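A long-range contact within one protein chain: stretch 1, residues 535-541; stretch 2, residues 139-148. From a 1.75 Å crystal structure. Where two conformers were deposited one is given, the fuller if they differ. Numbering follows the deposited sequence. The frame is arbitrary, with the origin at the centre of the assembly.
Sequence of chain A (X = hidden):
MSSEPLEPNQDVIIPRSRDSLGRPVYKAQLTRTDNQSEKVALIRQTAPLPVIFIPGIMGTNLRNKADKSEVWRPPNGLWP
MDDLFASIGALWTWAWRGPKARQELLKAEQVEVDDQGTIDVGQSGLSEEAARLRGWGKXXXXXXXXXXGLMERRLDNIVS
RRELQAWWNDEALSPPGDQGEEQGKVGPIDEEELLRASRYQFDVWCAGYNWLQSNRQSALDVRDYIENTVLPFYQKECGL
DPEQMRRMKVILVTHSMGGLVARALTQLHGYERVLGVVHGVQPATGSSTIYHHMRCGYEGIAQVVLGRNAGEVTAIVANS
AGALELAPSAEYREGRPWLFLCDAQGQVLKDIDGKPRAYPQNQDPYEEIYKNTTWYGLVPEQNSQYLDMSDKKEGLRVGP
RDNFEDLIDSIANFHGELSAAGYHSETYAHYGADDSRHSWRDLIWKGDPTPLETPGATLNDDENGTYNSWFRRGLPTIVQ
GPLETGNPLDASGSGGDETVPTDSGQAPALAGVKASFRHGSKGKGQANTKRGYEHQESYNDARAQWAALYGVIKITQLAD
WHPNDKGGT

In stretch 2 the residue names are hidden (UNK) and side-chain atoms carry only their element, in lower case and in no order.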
# COMPACT_ATOMS: atom_id res chain seq x y z
N HIS A 535 -6.21 -2.19 16.73
CA HIS A 535 -4.99 -2.27 15.92
C HIS A 535 -4.48 -0.93 15.37
O HIS A 535 -3.33 -0.56 15.58
CB HIS A 535 -5.22 -3.24 14.75
CG HIS A 535 -3.99 -3.53 13.94
ND1 HIS A 535 -3.04 -4.44 14.35
CD2 HIS A 535 -3.57 -3.05 12.75
CE1 HIS A 535 -2.08 -4.50 13.45
NE2 HIS A 535 -2.37 -3.67 12.46
N GLN A 536 -5.34 -0.22 14.66
CA GLN A 536 -4.92 0.94 13.90
C GLN A 536 -4.40 2.02 14.83
O GLN A 536 -3.44 2.72 14.50
CB GLN A 536 -6.09 1.50 13.12
CG GLN A 536 -5.71 2.74 12.34
CD GLN A 536 -4.77 2.41 11.21
OE1 GLN A 536 -3.55 2.57 11.32
NE2 GLN A 536 -5.34 1.94 10.10
N GLU A 537 -5.03 2.12 15.99
CA GLU A 537 -4.71 3.18 16.94
C GLU A 537 -3.86 2.68 18.11
O GLU A 537 -3.76 3.36 19.12
CB GLU A 537 -6.00 3.79 17.50
CG GLU A 537 -6.90 4.42 16.45
CD GLU A 537 -6.26 5.62 15.79
OE1 GLU A 537 -5.56 6.37 16.49
OE2 GLU A 537 -6.43 5.80 14.57
N SER A 538 -3.26 1.51 17.98
CA SER A 538 -2.56 0.90 19.13
C SER A 538 -1.51 1.82 19.78
O SER A 538 -1.37 1.84 21.01
CB SER A 538 -1.96 -0.48 18.77
OG SER A 538 -0.92 -0.39 17.80
N TYR A 539 -0.78 2.58 18.98
CA TYR A 539 0.30 3.39 19.53
C TYR A 539 -0.23 4.64 20.23
O TYR A 539 0.54 5.42 20.78
CB TYR A 539 1.35 3.76 18.48
CG TYR A 539 2.48 2.77 18.42
CD1 TYR A 539 3.19 2.42 19.59
CD2 TYR A 539 2.84 2.16 17.23
CE1 TYR A 539 4.23 1.53 19.55
CE2 TYR A 539 3.89 1.24 17.19
CZ TYR A 539 4.57 0.93 18.35
OH TYR A 539 5.61 0.03 18.31
N ASN A 540 -1.54 4.82 20.18
CA ASN A 540 -2.17 5.87 20.99
C ASN A 540 -2.64 5.38 22.37
O ASN A 540 -3.25 6.14 23.14
CB ASN A 540 -3.30 6.54 20.21
CG ASN A 540 -2.78 7.33 19.02
OD1 ASN A 540 -3.27 7.20 17.90
ND2 ASN A 540 -1.77 8.15 19.27
N ASP A 541 -2.35 4.12 22.68
CA ASP A 541 -2.70 3.55 23.98
C ASP A 541 -1.47 3.59 24.88
O ASP A 541 -0.36 3.28 24.43
CB ASP A 541 -3.17 2.10 23.82
CG ASP A 541 -3.61 1.46 25.14
OD1 ASP A 541 -2.74 1.06 25.93
OD2 ASP A 541 -4.83 1.36 25.37
N UNK A 139 3.33 9.21 6.70
CA UNK A 139 2.44 8.22 7.31
C UNK A 139 1.16 8.82 7.90
O UNK A 139 1.08 10.02 8.15
c UNK A 139 4.32 6.64 7.82
c UNK A 139 3.64 8.34 9.53
c UNK A 139 3.17 7.41 8.41
N UNK A 140 0.17 7.96 8.14
CA UNK A 140 -1.12 8.39 8.67
C UNK A 140 -0.92 9.22 9.94
O UNK A 140 -0.30 8.77 10.92
c UNK A 140 -6.00 6.63 9.77
c UNK A 140 -1.99 7.16 8.96
s UNK A 140 -4.37 5.95 9.48
c UNK A 140 -3.43 7.48 9.31
N UNK A 141 -1.43 10.44 9.92
CA UNK A 141 -1.10 11.39 10.99
C UNK A 141 -1.60 10.98 12.37
O UNK A 141 -0.81 10.88 13.31
c UNK A 141 -1.09 15.14 11.37
n UNK A 141 -2.08 15.61 10.42
n UNK A 141 -4.20 16.12 9.71
c UNK A 141 -1.57 12.80 10.65
c UNK A 141 -1.34 13.73 11.81
n UNK A 141 -3.89 15.23 11.80
c UNK A 141 -3.39 15.66 10.65
N UNK A 142 -2.90 10.77 12.50
CA UNK A 142 -3.47 10.44 13.81
C UNK A 142 -2.89 9.16 14.40
O UNK A 142 -2.68 9.05 15.61
o UNK A 142 -5.35 9.21 12.89
c UNK A 142 -5.00 10.32 13.71
N UNK A 143 -2.65 8.17 13.55
CA UNK A 143 -2.17 6.87 14.03
C UNK A 143 -0.73 6.89 14.51
O UNK A 143 -0.38 6.17 15.46
c UNK A 143 -2.34 5.81 12.95
N UNK A 144 0.10 7.72 13.87
CA UNK A 144 1.55 7.66 14.08
C UNK A 144 2.26 8.93 14.56
O UNK A 144 3.26 8.83 15.26
c UNK A 144 0.95 4.36 10.65
o UNK A 144 0.52 2.06 11.09
c UNK A 144 1.31 3.49 12.85
c UNK A 144 1.76 5.83 12.37
c UNK A 144 1.35 5.61 11.07
c UNK A 144 0.93 3.30 11.54
c UNK A 144 1.73 4.76 13.26
c UNK A 144 2.22 7.20 12.80
N UNK A 145 1.78 10.11 14.19
CA UNK A 145 2.47 11.33 14.61
C UNK A 145 2.54 11.52 16.15
O UNK A 145 3.59 11.90 16.67
c UNK A 145 1.91 12.59 13.91
o UNK A 145 2.55 13.92 12.01
n UNK A 145 2.86 11.70 11.83
c UNK A 145 2.47 12.79 12.49
N UNK A 146 1.45 11.23 16.87
CA UNK A 146 1.52 11.34 18.33
C UNK A 146 2.61 10.47 18.96
O UNK A 146 3.37 10.97 19.79
c UNK A 146 0.08 10.92 16.40
c UNK A 146 0.12 10.91 18.80
c UNK A 146 -0.78 11.21 17.63
N UNK A 147 2.73 9.21 18.58
CA UNK A 147 3.73 8.37 19.24
C UNK A 147 5.16 8.74 18.82
O UNK A 147 6.09 8.67 19.63
c UNK A 147 3.73 6.47 17.56
c UNK A 147 3.47 6.86 19.02
c UNK A 147 4.33 6.03 19.98
N UNK A 148 5.32 9.19 17.58
CA UNK A 148 6.63 9.64 17.16
C UNK A 148 7.05 10.88 17.95
O UNK A 148 8.19 11.00 18.37
c UNK A 148 5.59 9.72 12.56
c UNK A 148 6.67 9.89 15.65
s UNK A 148 7.07 8.85 13.10
c UNK A 148 6.70 8.57 14.86
O HOH W 1 -1.23 3.48 16.20

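Position 139 carries three carbons, one bonded to CA and forking into two; its backbone is extended and the side chain lies out of reach of stretch 1. A beta-branched, all-carbon side chain is valine, V139.

Position 140 has an unbranched run of two carbons, a sulfur and a terminal carbon; it points toward stretch 1, and the sulfur lies 3.9 Å from OE1 of Q536. This is methionine. M140 sits at the N-cap of the helix, and its three chi angles, all t, extend the chain to that contact.

At 141, three carbons lead to a nitrogen and then a carbon bearing two more nitrogens, out of reach of stretch 1: a guanidinium, hence R141. It turns to partners elsewhere in the structure.

Position 142 shows one carbon and one oxygen, the oxygen 4.0 Å from OE2 of E537, a loose approach at an exposed margin; this is a serine, S142.

Position 143 has a single carbon, CB, 3.6 Å from O of Q536 and 3.8 Å from OE1 of Q536, so it is alanine. At this small residue the chains come close: the CA atoms of A143 and E537 are 5.3 Å apart.

Position 144 bears one carbon and then a six-carbon ring with an oxygen. Its CA-to-CB bond points away, yet the ring carries that oxygen back to 4.1 Å from OE1 of Q536. This is tyrosine, Y144.

At 145, two carbons, the second holding one oxygen and one nitrogen, point away from stretch 1 and fit the amide of asparagine; N145 is hydrogen-bonded elsewhere in the structure.

Position 146 has three carbons closing onto its own backbone N, and its CB packs beside the side chain of N540; it is proline. P146 has no amide hydrogen to give the preceding turn, and the helix is kinked here.

Position 147 again forks at CB into two carbons and points toward stretch 1, with one branch carbon 3.7 Å from CB of Y539 and its own CB 3.7 Å from O of Y539. This is valine, V147.

Position 148 repeats the two-carbon, sulfur, carbon chain, out of reach of stretch 1: methionine, M148.

The contact is built on shape rather than on clear direct hydrogen bonds. A143 and V147, one helical turn apart, meet the turn and the short 3-10 segment of stretch 1. A water joins the backbones, its oxygen donating to O of A143 and O of Q536 (2.9 Å each) and accepting from N of Y539 (3.0 Å).

Stretch 2, residues 139-148: VMRSAYNPVM
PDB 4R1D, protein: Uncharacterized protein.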